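Local atomic coordinates of VESB protease (Vibrio cholerae, PDB entry 4LK4), a protein that probably cleaves peptide bonds as a secreted trypsin-like serine endopeptidase, whose protease domain is followed by an immunoglobulin-like domain. Residues R259-V264 / Q320-Y325; F292-D297 / C311-A316; L248-V253 / A342-Q347. The protein carries 1 engineered substitution. All coordinates share one frame; numbering follows the deposited sequence.

Contact 1 of 3, residues R259-V264 / Q320-Y325; sequences RPLGKV and QHYRQY
Leu-261 and Tyr-322 carry this surface contact: Leu-261 CD1 lies 3.4 Å from Tyr-322 CE1, with ring atom CD1 next nearest, and the two side chains run at about a right angle to each other. The second methyl of the leucine turns to the backbone, where Leu-261 CD2 is 3.6 Å from Gln-320 O. Gln-320 starts away from Leu-261 and Gly-262, but its chain bends at chi2 (-72°) and returns the amide, leaving Gln-320 NE2 4.0 Å from Gly-262 N. No hydrogen bond joins the two segments directly; the contact between them is van der Waals packing. In the second shell Tyr-325 ties the start of 320-325 back to its end: its OH accepts His-321 N at 3.2 Å in a fairly straight bond (158°) and Gln-320 N in a weak one. The Arg-323 guanidinium lies over the rim of one face of the Tyr-325 ring, with Arg-323 CZ 3.9 Å above the plane. Thr-350 OG1 also bonds His-321 O and Arg-323 N. The pair thus brings together two connections at one end of the Ig-like domain: residues 259-264 lead from strand 248-258 into strand 262-272, while the loop that opens 320-325 links strand 310-319 to strand 324-335.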
loop_
_atom_site.group_PDB
_atom_site.type_symbol
_atom_site.label_atom_id
_atom_site.label_comp_id
_atom_site.label_asym_id
_atom_site.label_seq_id
_atom_site.Cartn_x
_atom_site.Cartn_y
_atom_site.Cartn_z
ATOM N N ARG A 259 -18.404 -11.918 -15.247
ATOM C CA ARG A 259 -18.178 -13.155 -15.997
ATOM C C ARG A 259 -19.491 -13.914 -16.181
ATOM O O ARG A 259 -20.418 -13.716 -15.382
ATOM C CB ARG A 259 -17.153 -14.048 -15.288
ATOM C CG ARG A 259 -15.736 -13.501 -15.304
ATOM C CD ARG A 259 -14.957 -13.854 -16.562
ATOM N NE ARG A 259 -13.678 -13.134 -16.596
ATOM C CZ ARG A 259 -12.510 -13.620 -17.038
ATOM N NH1 ARG A 259 -12.391 -14.860 -17.511
ATOM N NH2 ARG A 259 -11.431 -12.841 -16.999
ATOM N N PRO A 260 -19.580 -14.771 -17.236
ATOM C CA PRO A 260 -20.731 -15.678 -17.321
ATOM C C PRO A 260 -20.576 -16.842 -16.343
ATOM O O PRO A 260 -19.486 -17.061 -15.777
ATOM C CB PRO A 260 -20.662 -16.209 -18.761
ATOM C CG PRO A 260 -19.207 -16.227 -19.074
ATOM C CD PRO A 260 -18.527 -15.171 -18.199
ATOM N N LEU A 261 -21.662 -17.580 -16.148
ATOM C CA LEU A 261 -21.611 -18.813 -15.386
ATOM C C LEU A 261 -20.581 -19.763 -16.014
ATOM O O LEU A 261 -20.345 -19.717 -17.225
ATOM C CB LEU A 261 -23.006 -19.463 -15.326
ATOM C CG LEU A 261 -23.888 -19.071 -14.122
ATOM C CD1 LEU A 261 -24.085 -17.564 -14.011
ATOM C CD2 LEU A 261 -25.233 -19.789 -14.185
ATOM N N GLY A 262 -19.954 -20.594 -15.177
ATOM C CA GLY A 262 -19.035 -21.644 -15.638
ATOM C C GLY A 262 -17.717 -21.679 -14.894
ATOM O O GLY A 262 -17.379 -20.738 -14.182
ATOM N N LYS A 263 -16.974 -22.768 -15.063
ATOM C CA LYS A 263 -15.648 -22.903 -14.486
ATOM C C LYS A 263 -14.707 -21.839 -15.041
ATOM O O LYS A 263 -14.414 -21.817 -16.240
ATOM C CB LYS A 263 -15.052 -24.299 -14.735
ATOM C CG LYS A 263 -14.939 -25.170 -13.483
ATOM C CD LYS A 263 -14.007 -26.363 -13.696
ATOM C CE LYS A 263 -13.493 -26.952 -12.384
ATOM N NZ LYS A 263 -14.507 -27.796 -11.685
ATOM N N VAL A 264 -14.256 -20.952 -14.156
ATOM C CA VAL A 264 -13.208 -20.003 -14.484
ATOM C C VAL A 264 -11.932 -20.376 -13.758
ATOM O O VAL A 264 -11.950 -20.681 -12.582
ATOM C CB VAL A 264 -13.566 -18.555 -14.113
ATOM C CG1 VAL A 264 -12.560 -17.614 -14.752
ATOM C CG2 VAL A 264 -14.972 -18.219 -14.588
ATOM N N GLN A 320 -21.992 -21.242 -10.455
ATOM C CA GLN A 320 -23.260 -21.766 -10.937
ATOM C C GLN A 320 -24.451 -20.935 -10.454
ATOM O O GLN A 320 -25.572 -21.186 -10.881
ATOM C CB GLN A 320 -23.399 -23.234 -10.524
ATOM C CG GLN A 320 -22.378 -24.156 -11.191
ATOM C CD GLN A 320 -22.652 -24.401 -12.684
ATOM O OE1 GLN A 320 -23.573 -25.149 -13.048
ATOM N NE2 GLN A 320 -21.839 -23.788 -13.555
ATOM N N HIS A 321 -24.207 -19.948 -9.587
ATOM C CA HIS A 321 -25.247 -19.034 -9.114
ATOM C C HIS A 321 -24.937 -17.603 -9.501
ATOM O O HIS A 321 -23.835 -17.280 -9.957
ATOM C CB HIS A 321 -25.360 -19.074 -7.593
ATOM C CG HIS A 321 -25.623 -20.432 -7.042
ATOM N ND1 HIS A 321 -24.613 -21.282 -6.646
ATOM C CD2 HIS A 321 -26.783 -21.088 -6.818
ATOM C CE1 HIS A 321 -25.141 -22.409 -6.207
ATOM N NE2 HIS A 321 -26.455 -22.316 -6.300
ATOM N N TYR A 322 -25.925 -16.748 -9.258
ATOM C CA TYR A 322 -25.845 -15.328 -9.558
ATOM C C TYR A 322 -25.471 -14.541 -8.316
ATOM O O TYR A 322 -26.325 -14.229 -7.485
ATOM C CB TYR A 322 -27.195 -14.840 -10.101
ATOM C CG TYR A 322 -27.528 -15.378 -11.478
ATOM C CD1 TYR A 322 -26.621 -15.241 -12.525
ATOM C CD2 TYR A 322 -28.745 -15.995 -11.737
ATOM C CE1 TYR A 322 -26.902 -15.705 -13.785
ATOM C CE2 TYR A 322 -29.040 -16.473 -13.008
ATOM C CZ TYR A 322 -28.108 -16.321 -14.023
ATOM O OH TYR A 322 -28.346 -16.777 -15.287
ATOM N N ARG A 323 -24.189 -14.212 -8.197
ATOM C CA ARG A 323 -23.683 -13.529 -7.008
ATOM C C ARG A 323 -22.225 -13.095 -7.169
ATOM O O ARG A 323 -21.600 -13.322 -8.208
ATOM C CB ARG A 323 -23.839 -14.431 -5.769
ATOM C CG ARG A 323 -23.200 -15.811 -5.882
ATOM C CD ARG A 323 -23.507 -16.645 -4.642
ATOM N NE ARG A 323 -22.395 -17.508 -4.222
ATOM C CZ ARG A 323 -21.243 -17.075 -3.691
ATOM N NH1 ARG A 323 -21.007 -15.777 -3.534
ATOM N NH2 ARG A 323 -20.302 -17.945 -3.329
ATOM N N GLN A 324 -21.702 -12.445 -6.137
ATOM C CA GLN A 324 -20.296 -12.103 -6.084
ATOM C C GLN A 324 -19.492 -13.224 -5.471
ATOM O O GLN A 324 -19.804 -13.695 -4.388
ATOM C CB GLN A 324 -20.097 -10.887 -5.222
ATOM C CG GLN A 324 -20.972 -9.718 -5.610
ATOM C CD GLN A 324 -20.398 -8.408 -5.097
ATOM O OE1 GLN A 324 -19.247 -8.050 -5.403
ATOM N NE2 GLN A 324 -21.186 -7.697 -4.292
ATOM N N TYR A 325 -18.441 -13.632 -6.157
ATOM C CA TYR A 325 -17.530 -14.622 -5.627
ATOM C C TYR A 325 -16.259 -13.906 -5.225
ATOM O O TYR A 325 -15.699 -13.140 -6.000
ATOM C CB TYR A 325 -17.218 -15.699 -6.678
ATOM C CG TYR A 325 -18.392 -16.572 -7.032
ATOM C CD1 TYR A 325 -19.400 -16.118 -7.891
ATOM C CD2 TYR A 325 -18.499 -17.869 -6.526
ATOM C CE1 TYR A 325 -20.475 -16.932 -8.222
ATOM C CE2 TYR A 325 -19.571 -18.689 -6.862
ATOM C CZ TYR A 325 -20.552 -18.212 -7.703
ATOM O OH TYR A 325 -21.610 -19.017 -8.020
#

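Contact 2 of 3, residues F292-D297 / C311-A316; sequences FSVLSD and CSVEVA
Phe-292 meets Val-315 through the far end of its ring, with Phe-292 CZ 3.8 Å from Val-315 CG1; CG stands anti to the backbone N (chi1 178°), beside the carbonyl carbon, and it is the ring end that comes near Val-315. Ser-293 forms a hydrogen-bonded antiparallel pair with Ala-316, its N donating to Ala-316 O at 3.1 Å and its O accepting Ala-316 N at 2.9 Å. Val-294 and Val-315 then face each other as a non-hydrogen-bonded pair. At Leu-295 the register slips by one: Glu-314 O receives a weak bond from Leu-295 N and a second, in the carbonyl plane on a lone pair, from Ser-296 N at 3.2 Å. The leucine side chain leans over Ala-316, its CG 3.8 Å from Ala-316 CB. Ser-296 O takes Glu-314 N at 2.7 Å in a nearly straight bond (174°), which resumes the antiparallel pairing beyond the shift. Asp-297 lies beside Val-313, with OD1 3.4 Å from Val-313 CG2; it also N-caps helix 298-302, and its OD2 bonds Tyr-280 OH. The Cys-299 to Cys-311 disulfide ties that helix back to the partner strand. Two residues, Leu-295 and Ser-296, facing the single Glu-314 define a classic beta bulge, here in an outermost strand of the Ig-like domain.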
loop_
_atom_site.group_PDB
_atom_site.type_symbol
_atom_site.label_atom_id
_atom_site.label_comp_id
_atom_site.label_asym_id
_atom_site.label_seq_id
_atom_site.Cartn_x
_atom_site.Cartn_y
_atom_site.Cartn_z
ATOM N N PHE A 292 -14.834 -23.674 -4.978
ATOM C CA PHE A 292 -13.427 -23.414 -5.207
ATOM C C PHE A 292 -12.702 -24.733 -5.361
ATOM O O PHE A 292 -13.072 -25.710 -4.751
ATOM C CB PHE A 292 -12.866 -22.609 -4.044
ATOM C CG PHE A 292 -11.410 -22.325 -4.154
ATOM C CD1 PHE A 292 -10.478 -23.234 -3.678
ATOM C CD2 PHE A 292 -10.964 -21.140 -4.721
ATOM C CE1 PHE A 292 -9.125 -22.976 -3.777
ATOM C CE2 PHE A 292 -9.611 -20.870 -4.817
ATOM C CZ PHE A 292 -8.692 -21.793 -4.345
ATOM N N SER A 293 -11.690 -24.755 -6.211
ATOM C CA SER A 293 -10.918 -25.958 -6.455
ATOM C C SER A 293 -9.520 -25.573 -6.942
ATOM O O SER A 293 -9.324 -24.485 -7.476
ATOM C CB SER A 293 -11.645 -26.882 -7.454
ATOM O OG SER A 293 -12.134 -26.194 -8.612
ATOM N N VAL A 294 -8.551 -26.454 -6.716
ATOM C CA VAL A 294 -7.179 -26.259 -7.170
ATOM C C VAL A 294 -6.912 -27.179 -8.345
ATOM O O VAL A 294 -6.772 -28.368 -8.166
ATOM C CB VAL A 294 -6.169 -26.608 -6.059
ATOM C CG1 VAL A 294 -4.731 -26.442 -6.555
ATOM C CG2 VAL A 294 -6.427 -25.754 -4.837
ATOM N N LEU A 295 -6.821 -26.647 -9.550
ATOM C CA LEU A 295 -6.565 -27.500 -10.706
ATOM C C LEU A 295 -5.135 -28.005 -10.745
ATOM O O LEU A 295 -4.873 -29.082 -11.236
ATOM C CB LEU A 295 -6.860 -26.745 -11.995
ATOM C CG LEU A 295 -8.268 -26.162 -12.081
ATOM C CD1 LEU A 295 -8.534 -25.668 -13.494
ATOM C CD2 LEU A 295 -9.316 -27.181 -11.652
ATOM N N SER A 296 -4.215 -27.216 -10.224
ATOM C CA SER A 296 -2.795 -27.499 -10.335
ATOM C C SER A 296 -2.100 -26.718 -9.228
ATOM O O SER A 296 -2.372 -25.545 -9.061
ATOM C CB SER A 296 -2.281 -27.021 -11.695
ATOM O OG SER A 296 -1.054 -27.651 -12.020
ATOM N N ASP A 297 -1.241 -27.387 -8.459
ATOM C CA ASP A 297 -0.449 -26.751 -7.413
ATOM C C ASP A 297 1.016 -27.036 -7.684
ATOM O O ASP A 297 1.566 -28.009 -7.190
ATOM C CB ASP A 297 -0.853 -27.275 -6.032
ATOM C CG ASP A 297 -0.081 -26.608 -4.879
ATOM O OD1 ASP A 297 0.892 -25.861 -5.092
ATOM O OD2 ASP A 297 -0.461 -26.849 -3.729
ATOM N N CYS A 311 6.986 -20.768 -8.160
ATOM C CA CYS A 311 6.049 -21.854 -8.334
ATOM C C CYS A 311 4.703 -21.223 -8.512
ATOM O O CYS A 311 4.466 -20.111 -8.054
ATOM C CB CYS A 311 6.038 -22.819 -7.140
ATOM S SG CYS A 311 5.644 -22.081 -5.539
ATOM N N SER A 312 3.827 -21.934 -9.194
ATOM C CA SER A 312 2.539 -21.404 -9.545
ATOM C C SER A 312 1.469 -22.355 -9.101
ATOM O O SER A 312 1.698 -23.559 -8.956
ATOM C CB SER A 312 2.450 -21.181 -11.052
ATOM O OG SER A 312 3.499 -20.330 -11.490
ATOM N N VAL A 313 0.295 -21.794 -8.899
ATOM C CA VAL A 313 -0.869 -22.528 -8.507
ATOM C C VAL A 313 -1.969 -22.089 -9.443
ATOM O O VAL A 313 -2.062 -20.907 -9.780
ATOM C CB VAL A 313 -1.227 -22.145 -7.071
ATOM C CG1 VAL A 313 -2.654 -22.540 -6.746
ATOM C CG2 VAL A 313 -0.257 -22.799 -6.100
ATOM N N GLU A 314 -2.804 -23.026 -9.863
ATOM C CA GLU A 314 -3.878 -22.719 -10.815
ATOM C C GLU A 314 -5.214 -23.089 -10.180
ATOM O O GLU A 314 -5.476 -24.255 -9.897
ATOM C CB GLU A 314 -3.642 -23.447 -12.127
ATOM C CG GLU A 314 -4.333 -22.841 -13.343
ATOM C CD GLU A 314 -4.408 -23.809 -14.543
ATOM O OE1 GLU A 314 -4.034 -25.022 -14.442
ATOM O OE2 GLU A 314 -4.866 -23.350 -15.607
ATOM N N VAL A 315 -6.037 -22.081 -9.909
ATOM C CA VAL A 315 -7.263 -22.289 -9.159
ATOM C C VAL A 315 -8.462 -22.034 -10.012
ATOM O O VAL A 315 -8.374 -21.364 -11.024
ATOM C CB VAL A 315 -7.349 -21.395 -7.908
ATOM C CG1 VAL A 315 -6.094 -21.568 -7.075
ATOM C CG2 VAL A 315 -7.571 -19.936 -8.260
ATOM N N ALA A 316 -9.587 -22.571 -9.573
ATOM C CA ALA A 316 -10.818 -22.437 -10.309
ATOM C C ALA A 316 -12.022 -22.181 -9.418
ATOM O O ALA A 316 -12.018 -22.486 -8.231
ATOM C CB ALA A 316 -11.051 -23.670 -11.174
#

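Contact 3 of 3, residues L248-V253 / A342-Q347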
loop_
_atom_site.group_PDB
_atom_site.type_symbol
_atom_site.label_atom_id
_atom_site.label_comp_id
_atom_site.label_asym_id
_atom_site.label_seq_id
_atom_site.Cartn_x
_atom_site.Cartn_y
_atom_site.Cartn_z
ATOM N N LEU A 248 8.841 -12.073 -0.540
ATOM C CA LEU A 248 8.045 -13.099 -1.188
ATOM C C LEU A 248 7.151 -12.336 -2.150
ATOM O O LEU A 248 6.215 -11.661 -1.731
ATOM C CB LEU A 248 7.209 -13.865 -0.154
ATOM C CG LEU A 248 6.203 -14.892 -0.682
ATOM C CD1 LEU A 248 6.910 -15.861 -1.620
ATOM C CD2 LEU A 248 5.495 -15.646 0.445
ATOM N N SER A 249 7.468 -12.424 -3.433
ATOM C CA SER A 249 6.722 -11.721 -4.461
ATOM C C SER A 249 5.678 -12.614 -5.120
ATOM O O SER A 249 5.984 -13.696 -5.643
ATOM C CB SER A 249 7.658 -11.199 -5.534
ATOM O OG SER A 249 6.921 -10.580 -6.563
ATOM N N TYR A 250 4.449 -12.130 -5.154
ATOM C CA TYR A 250 3.381 -12.890 -5.749
ATOM C C TYR A 250 2.186 -12.074 -6.269
ATOM O O TYR A 250 1.986 -10.910 -5.911
ATOM C CB TYR A 250 2.898 -13.885 -4.718
ATOM C CG TYR A 250 2.281 -13.269 -3.494
ATOM C CD1 TYR A 250 3.077 -12.755 -2.465
ATOM C CD2 TYR A 250 0.906 -13.201 -3.353
ATOM C CE1 TYR A 250 2.510 -12.190 -1.323
ATOM C CE2 TYR A 250 0.324 -12.631 -2.225
ATOM C CZ TYR A 250 1.130 -12.129 -1.203
ATOM O OH TYR A 250 0.543 -11.607 -0.061
ATOM N N ASP A 251 1.388 -12.735 -7.105
ATOM C CA ASP A 251 0.102 -12.210 -7.565
ATOM C C ASP A 251 -0.890 -12.259 -6.408
ATOM O O ASP A 251 -1.252 -13.355 -5.910
ATOM C CB ASP A 251 -0.438 -13.047 -8.744
ATOM C CG ASP A 251 0.554 -13.157 -9.894
ATOM O OD1 ASP A 251 0.949 -12.101 -10.414
ATOM O OD2 ASP A 251 0.936 -14.282 -10.290
ATOM N N GLN A 252 -1.342 -11.089 -5.980
ATOM C CA GLN A 252 -2.242 -11.008 -4.847
ATOM C C GLN A 252 -3.695 -11.230 -5.255
ATOM O O GLN A 252 -4.351 -12.110 -4.732
ATOM C CB GLN A 252 -2.123 -9.656 -4.175
ATOM C CG GLN A 252 -2.699 -9.624 -2.766
ATOM C CD GLN A 252 -2.910 -8.196 -2.263
ATOM O OE1 GLN A 252 -3.056 -7.262 -3.042
ATOM N NE2 GLN A 252 -2.956 -8.042 -0.952
ATOM N N VAL A 253 -4.190 -10.434 -6.193
ATOM C CA VAL A 253 -5.619 -10.392 -6.472
ATOM C C VAL A 253 -5.788 -10.601 -7.944
ATOM O O VAL A 253 -5.273 -9.843 -8.744
ATOM C CB VAL A 253 -6.268 -9.026 -6.107
ATOM C CG1 VAL A 253 -7.741 -9.003 -6.481
ATOM C CG2 VAL A 253 -6.149 -8.745 -4.631
ATOM N N ALA A 342 1.716 -15.820 1.939
ATOM C CA ALA A 342 1.154 -15.054 0.869
ATOM C C ALA A 342 -0.331 -15.351 0.850
ATOM O O ALA A 342 -0.748 -16.524 0.804
ATOM C CB ALA A 342 1.772 -15.455 -0.449
ATOM N N THR A 343 -1.123 -14.279 0.856
ATOM C CA THR A 343 -2.577 -14.368 0.789
ATOM C C THR A 343 -3.033 -13.779 -0.543
ATOM O O THR A 343 -2.825 -12.606 -0.812
ATOM C CB THR A 343 -3.198 -13.623 1.984
ATOM O OG1 THR A 343 -2.613 -14.116 3.180
ATOM C CG2 THR A 343 -4.659 -13.826 2.087
ATOM N N SER A 344 -3.633 -14.622 -1.382
ATOM C CA SER A 344 -4.145 -14.216 -2.693
ATOM C C SER A 344 -5.658 -14.275 -2.727
ATOM O O SER A 344 -6.272 -14.792 -1.810
ATOM C CB SER A 344 -3.600 -15.128 -3.767
ATOM O OG SER A 344 -2.192 -15.051 -3.818
ATOM N N ARG A 345 -6.247 -13.737 -3.793
ATOM C CA ARG A 345 -7.688 -13.598 -3.907
ATOM C C ARG A 345 -8.112 -13.779 -5.345
ATOM O O ARG A 345 -7.492 -13.268 -6.247
ATOM C CB ARG A 345 -8.137 -12.225 -3.455
ATOM C CG ARG A 345 -9.556 -11.863 -3.888
ATOM C CD ARG A 345 -10.036 -10.552 -3.281
ATOM N NE ARG A 345 -10.214 -10.711 -1.847
ATOM C CZ ARG A 345 -10.350 -9.714 -0.976
ATOM N NH1 ARG A 345 -10.345 -8.430 -1.382
ATOM N NH2 ARG A 345 -10.475 -9.993 0.324
ATOM N N ILE A 346 -9.163 -14.549 -5.544
ATOM C CA ILE A 346 -9.800 -14.664 -6.823
ATOM C C ILE A 346 -11.207 -14.138 -6.644
ATOM O O ILE A 346 -11.895 -14.454 -5.683
ATOM C CB ILE A 346 -9.799 -16.107 -7.341
ATOM C CG1 ILE A 346 -10.337 -16.159 -8.750
ATOM C CG2 ILE A 346 -10.616 -17.042 -6.453
ATOM C CD1 ILE A 346 -9.976 -17.439 -9.443
ATOM N N GLN A 347 -11.625 -13.327 -7.580
ATOM C CA GLN A 347 -12.857 -12.622 -7.447
ATOM C C GLN A 347 -13.490 -12.479 -8.810
ATOM O O GLN A 347 -12.779 -12.306 -9.806
ATOM C CB GLN A 347 -12.577 -11.236 -6.884
ATOM C CG GLN A 347 -13.814 -10.376 -6.724
ATOM C CD GLN A 347 -13.555 -9.124 -5.890
ATOM O OE1 GLN A 347 -12.507 -8.974 -5.254
ATOM N NE2 GLN A 347 -14.520 -8.219 -5.897
HETATM O O HOH W 1 -2.169 -10.479 0.745
#
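Tyr-250 OH is gripped from two directions: Thr-343 N donates to it at 3.3 Å (N-H...O angle 151°), and a water hydrogen-bonds it at 3.0 Å. The setting is an Ig-like beta-sandwich in which the first strand, 248-258, runs parallel to the last, 338-349, a pairing that recalls the A' and G strands of immunoglobulin folds. The same water donates to Thr-343 O at 2.7 Å and accepts from Gln-252 NE2 at 3.1 Å, bridging both segments where their backbones have not yet closed up. Further along, Ser-344 OG donates to Asp-251 O at 2.9 Å, in the carbonyl plane; the same OG also bonds Tyr-270 OH. Direct backbone pairing follows, Arg-345 N reaching Gln-252 O at 2.7 Å nearly along the C=O axis, and Val-253 with Arg-345 makes the parallel bridge.

Apolar contact centres on the Tyr-250 ring. Its CG sits in the crowded position between backbone N and carbonyl carbon (chi1 64°), and the ring lies under Ala-342, whose CB stands 3.4 Å from the centroid and only 8° off the normal, a CH-pi contact. Residues of the protease domain also reach this pair: Tyr-250 N donates to Tyr-90 OH, and Gln-252 NE2 donates to Arg-91 O, which places this pair at the interface of the two domains. The Arg-345 guanidinium leads away to a salt bridge with Asp-328 and a bond to Leu-93 O. At the N-terminal end of 248-253, the methyl Leu-248 CD2 packs 3.8 Å from Ala-342 CB.

All three contacts lie in the C-terminal Ig-like domain and reach the same mixed sheet. In sequence they are enclosed one within another: contact 3 joins the domain's first and last strands, contact 1 spans the stretch inside it, and contact 2 closes the shortest loop. Contacts 2 and 3 have centres about 12 Å apart and meet through Ile-346, packed against Val-315 and Phe-292. Contact 1 is about 17 Å from contact 2 and about 20 Å from contact 3, centre to centre, yet touches both, through Lys-263 and Val-264 and through Tyr-325. Contact 3 lies where the domain meets the protease domain, and contact 2 pairs an outermost strand of the sheet with its neighbour.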